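Local coordinates for protein putative rubredoxin reductase (Rhodopseudomonas palustris, PDB 3FG2) that uses its bound FAD to pass electrons from NAD(P)H, probably NADH, to a ferredoxin that serves the monooxygenase CYP199A2, at residues G100-A105 against P268-I273; G204-E209 against V221-N226. One frame throughout, in Å; residues are numbered along the deposited sequence.

Interaction 1 of 2, residues G100-A105 against P268-I273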
# COMPACT_ATOMS: atom_id res chain seq x y z
N GLY A 100 10.13 26.66 -3.69
CA GLY A 100 10.37 27.22 -2.38
C GLY A 100 10.58 26.01 -1.49
O GLY A 100 11.55 25.92 -0.73
N HIS A 101 9.65 25.06 -1.60
CA HIS A 101 9.72 23.82 -0.85
C HIS A 101 9.33 22.68 -1.78
O HIS A 101 8.37 22.78 -2.56
CB HIS A 101 8.78 23.85 0.37
CG HIS A 101 9.14 22.85 1.42
ND1 HIS A 101 8.84 21.50 1.30
CD2 HIS A 101 9.82 22.97 2.58
CE1 HIS A 101 9.34 20.85 2.33
NE2 HIS A 101 9.94 21.72 3.12
N LEU A 102 10.10 21.59 -1.72
CA LEU A 102 9.88 20.41 -2.55
C LEU A 102 9.32 19.25 -1.75
O LEU A 102 9.88 18.86 -0.72
CB LEU A 102 11.20 19.99 -3.22
CG LEU A 102 11.20 18.68 -4.01
CD1 LEU A 102 10.16 18.74 -5.11
CD2 LEU A 102 12.59 18.42 -4.59
N VAL A 103 8.21 18.69 -2.22
CA VAL A 103 7.58 17.55 -1.55
C VAL A 103 7.73 16.29 -2.40
O VAL A 103 7.23 16.22 -3.53
CB VAL A 103 6.07 17.82 -1.30
CG1 VAL A 103 5.39 16.55 -0.81
CG2 VAL A 103 5.90 18.92 -0.27
N LEU A 104 8.42 15.29 -1.86
CA LEU A 104 8.63 14.03 -2.57
C LEU A 104 7.56 13.03 -2.16
O LEU A 104 7.46 12.66 -0.98
CB LEU A 104 10.02 13.46 -2.26
CG LEU A 104 11.18 14.35 -2.71
CD1 LEU A 104 12.51 13.70 -2.35
CD2 LEU A 104 11.07 14.59 -4.21
N ALA A 105 6.76 12.61 -3.13
CA ALA A 105 5.68 11.65 -2.91
C ALA A 105 5.70 10.71 -4.11
O ALA A 105 4.70 10.50 -4.78
CB ALA A 105 4.35 12.38 -2.83
N PRO A 268 16.28 21.23 4.42
CA PRO A 268 14.99 21.90 4.58
C PRO A 268 14.66 22.33 3.16
O PRO A 268 15.57 22.45 2.34
CB PRO A 268 15.32 23.05 5.52
CG PRO A 268 16.76 23.34 5.21
CD PRO A 268 17.35 21.96 5.11
N HIS A 269 13.39 22.55 2.85
CA HIS A 269 12.94 22.92 1.50
C HIS A 269 12.56 21.62 0.80
O HIS A 269 12.01 21.65 -0.29
CB HIS A 269 14.03 23.59 0.65
CG HIS A 269 14.64 24.82 1.26
ND1 HIS A 269 15.73 25.45 0.71
CD2 HIS A 269 14.32 25.51 2.38
CE1 HIS A 269 16.06 26.48 1.47
NE2 HIS A 269 15.23 26.54 2.49
N ILE A 270 12.86 20.49 1.43
CA ILE A 270 12.53 19.19 0.84
C ILE A 270 11.96 18.18 1.84
O ILE A 270 12.64 17.74 2.78
CB ILE A 270 13.76 18.55 0.15
CG1 ILE A 270 14.26 19.47 -0.97
CG2 ILE A 270 13.37 17.20 -0.44
CD1 ILE A 270 15.37 18.87 -1.82
N SER A 271 10.71 17.80 1.61
CA SER A 271 10.03 16.81 2.46
C SER A 271 9.73 15.55 1.67
O SER A 271 9.70 15.57 0.43
CB SER A 271 8.71 17.38 2.99
OG SER A 271 8.94 18.40 3.94
N ALA A 272 9.50 14.45 2.38
CA ALA A 272 9.16 13.18 1.75
C ALA A 272 7.96 12.61 2.50
O ALA A 272 7.95 12.59 3.73
CB ALA A 272 10.33 12.21 1.81
N ILE A 273 6.95 12.16 1.76
CA ILE A 273 5.74 11.61 2.36
C ILE A 273 5.23 10.38 1.61
O ILE A 273 5.50 10.21 0.41
CB ILE A 273 4.60 12.65 2.37
CG1 ILE A 273 4.31 13.11 0.93
CG2 ILE A 273 4.96 13.83 3.25
CD1 ILE A 273 3.13 14.02 0.81
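L102 and L104 pair in parallel with I270 and A272, the short strands running 18° apart and 4.5 Å at their closest, with backbone bonds that include S271 N to L102 O (2.7 Å) and I273 N to L104 O (2.8 Å). At the start of the pair the H101 ring lies over the backbone of segment 268-273, at H269-I270: CG sits anti to the backbone N (chi1 -160°), and the ring's centre is covered by the carbonyl carbon of H269, while I270 N lies over the same face nearer the rim. H101 CE1, at the ring's edge, lies 3.0 Å from S271 OG, a hydroxyl that is hydrogen-bonded to R306. At H101 an alanine would remove the ring, which would probably uncover the H269-I270 peptide and leave S271 OG without the neighbouring CE1. On the sheet face that carries L102, L104, I270 and A272, the side chains of L102 and I270 lie side by side, L102 CB to I270 CG1 3.8 Å, and L104 CD1 reaches I270 CG2 obliquely at 4.1 Å. At the far end I273 CD1 meets V103 CG1 (3.8 Å), and I273 CG1 packs on A105 CB; both residues also touch A12 of helix 11-22. Strand 101-104 bonds on its other side to strand 4-7, so the contact adds edge strand 270-272 to the five-stranded parallel sheet of a Rossmann-type FAD-binding domain, where A105 lies in the FAD pocket.

Interaction 2 of 2, residues G204-E209 against V221-N226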
# COMPACT_ATOMS: atom_id res chain seq x y z
N GLY A 204 6.31 -22.44 1.36
CA GLY A 204 7.71 -22.83 1.42
C GLY A 204 8.44 -22.95 0.11
O GLY A 204 9.47 -23.63 0.04
N VAL A 205 7.94 -22.28 -0.93
CA VAL A 205 8.56 -22.34 -2.24
C VAL A 205 8.72 -20.99 -2.95
O VAL A 205 7.97 -20.04 -2.70
CB VAL A 205 7.77 -23.29 -3.17
CG1 VAL A 205 8.05 -24.74 -2.79
CG2 VAL A 205 6.27 -23.00 -3.05
N ARG A 206 9.73 -20.91 -3.82
CA ARG A 206 10.02 -19.71 -4.60
C ARG A 206 9.95 -20.10 -6.06
O ARG A 206 10.10 -21.28 -6.40
CB ARG A 206 11.46 -19.22 -4.39
CG ARG A 206 11.90 -18.90 -3.00
CD ARG A 206 13.41 -18.71 -3.00
NE ARG A 206 13.82 -17.67 -3.94
CZ ARG A 206 14.25 -16.46 -3.57
NH1 ARG A 206 14.33 -16.14 -2.29
NH2 ARG A 206 14.58 -15.57 -4.50
N ALA A 207 9.74 -19.11 -6.92
CA ALA A 207 9.72 -19.37 -8.35
C ALA A 207 11.20 -19.36 -8.75
O ALA A 207 11.95 -18.48 -8.34
CB ALA A 207 8.98 -18.25 -9.08
N THR A 208 11.63 -20.36 -9.51
CA THR A 208 13.03 -20.43 -9.94
C THR A 208 13.14 -20.27 -11.45
O THR A 208 14.24 -20.11 -11.98
CB THR A 208 13.67 -21.78 -9.56
OG1 THR A 208 12.93 -22.84 -10.17
CG2 THR A 208 13.69 -21.96 -8.05
N GLU A 209 12.00 -20.33 -12.14
CA GLU A 209 11.96 -20.22 -13.59
C GLU A 209 10.51 -20.19 -14.08
O GLU A 209 9.63 -20.77 -13.46
CB GLU A 209 12.70 -21.41 -14.21
CG GLU A 209 12.47 -21.64 -15.70
CD GLU A 209 13.23 -22.85 -16.25
OE1 GLU A 209 13.11 -23.95 -15.67
OE2 GLU A 209 13.95 -22.71 -17.26
N VAL A 221 8.08 -22.82 -12.47
CA VAL A 221 8.94 -23.81 -11.83
C VAL A 221 9.28 -23.34 -10.42
O VAL A 221 9.62 -22.18 -10.20
CB VAL A 221 10.23 -24.03 -12.64
CG1 VAL A 221 10.99 -25.24 -12.10
CG2 VAL A 221 9.90 -24.23 -14.11
N LEU A 222 9.18 -24.25 -9.46
CA LEU A 222 9.45 -23.92 -8.06
C LEU A 222 10.78 -24.45 -7.54
O LEU A 222 11.41 -25.32 -8.16
CB LEU A 222 8.31 -24.45 -7.19
CG LEU A 222 6.90 -23.99 -7.56
CD1 LEU A 222 5.87 -24.76 -6.75
CD2 LEU A 222 6.77 -22.49 -7.34
N SER A 223 11.18 -23.93 -6.38
CA SER A 223 12.43 -24.33 -5.74
C SER A 223 12.43 -25.78 -5.25
O SER A 223 13.45 -26.28 -4.76
CB SER A 223 12.75 -23.39 -4.58
OG SER A 223 11.61 -23.22 -3.76
N ASP A 224 11.29 -26.47 -5.35
CA ASP A 224 11.28 -27.86 -4.94
C ASP A 224 11.44 -28.74 -6.17
O ASP A 224 11.36 -29.97 -6.09
CB ASP A 224 10.01 -28.22 -4.16
CG ASP A 224 8.75 -28.00 -4.97
OD1 ASP A 224 7.66 -28.25 -4.42
OD2 ASP A 224 8.86 -27.59 -6.15
N GLY A 225 11.68 -28.10 -7.31
CA GLY A 225 11.87 -28.81 -8.56
C GLY A 225 10.61 -29.05 -9.38
O GLY A 225 10.69 -29.30 -10.58
N ASN A 226 9.46 -28.96 -8.73
CA ASN A 226 8.18 -29.18 -9.39
C ASN A 226 7.76 -27.97 -10.22
O ASN A 226 8.24 -26.86 -10.01
CB ASN A 226 7.12 -29.50 -8.34
CG ASN A 226 5.73 -29.65 -8.94
OD1 ASN A 226 5.53 -30.37 -9.92
ND2 ASN A 226 4.75 -28.98 -8.33
O HOH W 1 12.17 -24.18 -1.15
O HOH W 2 13.78 -25.32 -9.43
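T208 and E209 both face V221, a classic beta bulge in the antiparallel hairpin of strands 207-213 and 216-222. The backbone bonds fit this shift: T208 N gives a straight bond to V221 O (2.8 Å, 170°), its donor tilted out of the carbonyl plane, and V221 N returns one to E209 O. On the A207 side of the bulge, A207 and L222 form a non-hydrogen-bonded pair; one step further from the bulge, S223 N reaches R206 O in the carbonyl plane, though the bond is bent (133° at the hydrogen). Side-chain polar contacts extend the pairing past the strand ends. S223 OG, held between its own backbone N and carbonyl carbon (chi1 48°), accepts from R206 N at 3.0 Å, so backbone and side chain of S223 grip both polar backbone atoms of R206. One water joins this hydroxyl to G204 O; a second lies between T208 OG1 and L222 O, 2.7 Å from each. Van der Waals contacts divide between two sides. The V205 and L222 side chains cross, with V205 CG2 4.1 Å from L222 CD1, and both residues rest on V171 of strand 167-171, tying the hairpin to the neighbouring parallel sheet. On the more exposed side, T208 CG2 lies against S223 CA (3.5 Å), while V221 runs beside the extended E209 chain, with a carbon-oxygen contact of 3.6 Å from V221 CG2 to E209 OE1. The strand then leaves through a type I turn, L222 to G225, overlapped by an Asx turn in which N226 N donates to D224 OD2 from above the carboxylate plane, 3.0 Å away.

How the interactions relate
Interaction 2 is nested along the chain within the long loop closed by interaction 1, yet the two lie on opposite sides of the chain's centre, with contact centres 43 Å apart and nearest atoms about 28 Å apart. Only interaction 1 adjoins the cofactor: the side chain of A105 is about 5 Å from FAD, and that of L104 about 3 Å from the side chain of FAD-binding M79. Interaction 2 lies away from the annotated sites, at the surface. It belongs to the hairpin beside a second parallel sheet, probably the NAD(P)H-binding domain inserted between the halves of the FAD-binding domain, as in related flavoprotein reductases.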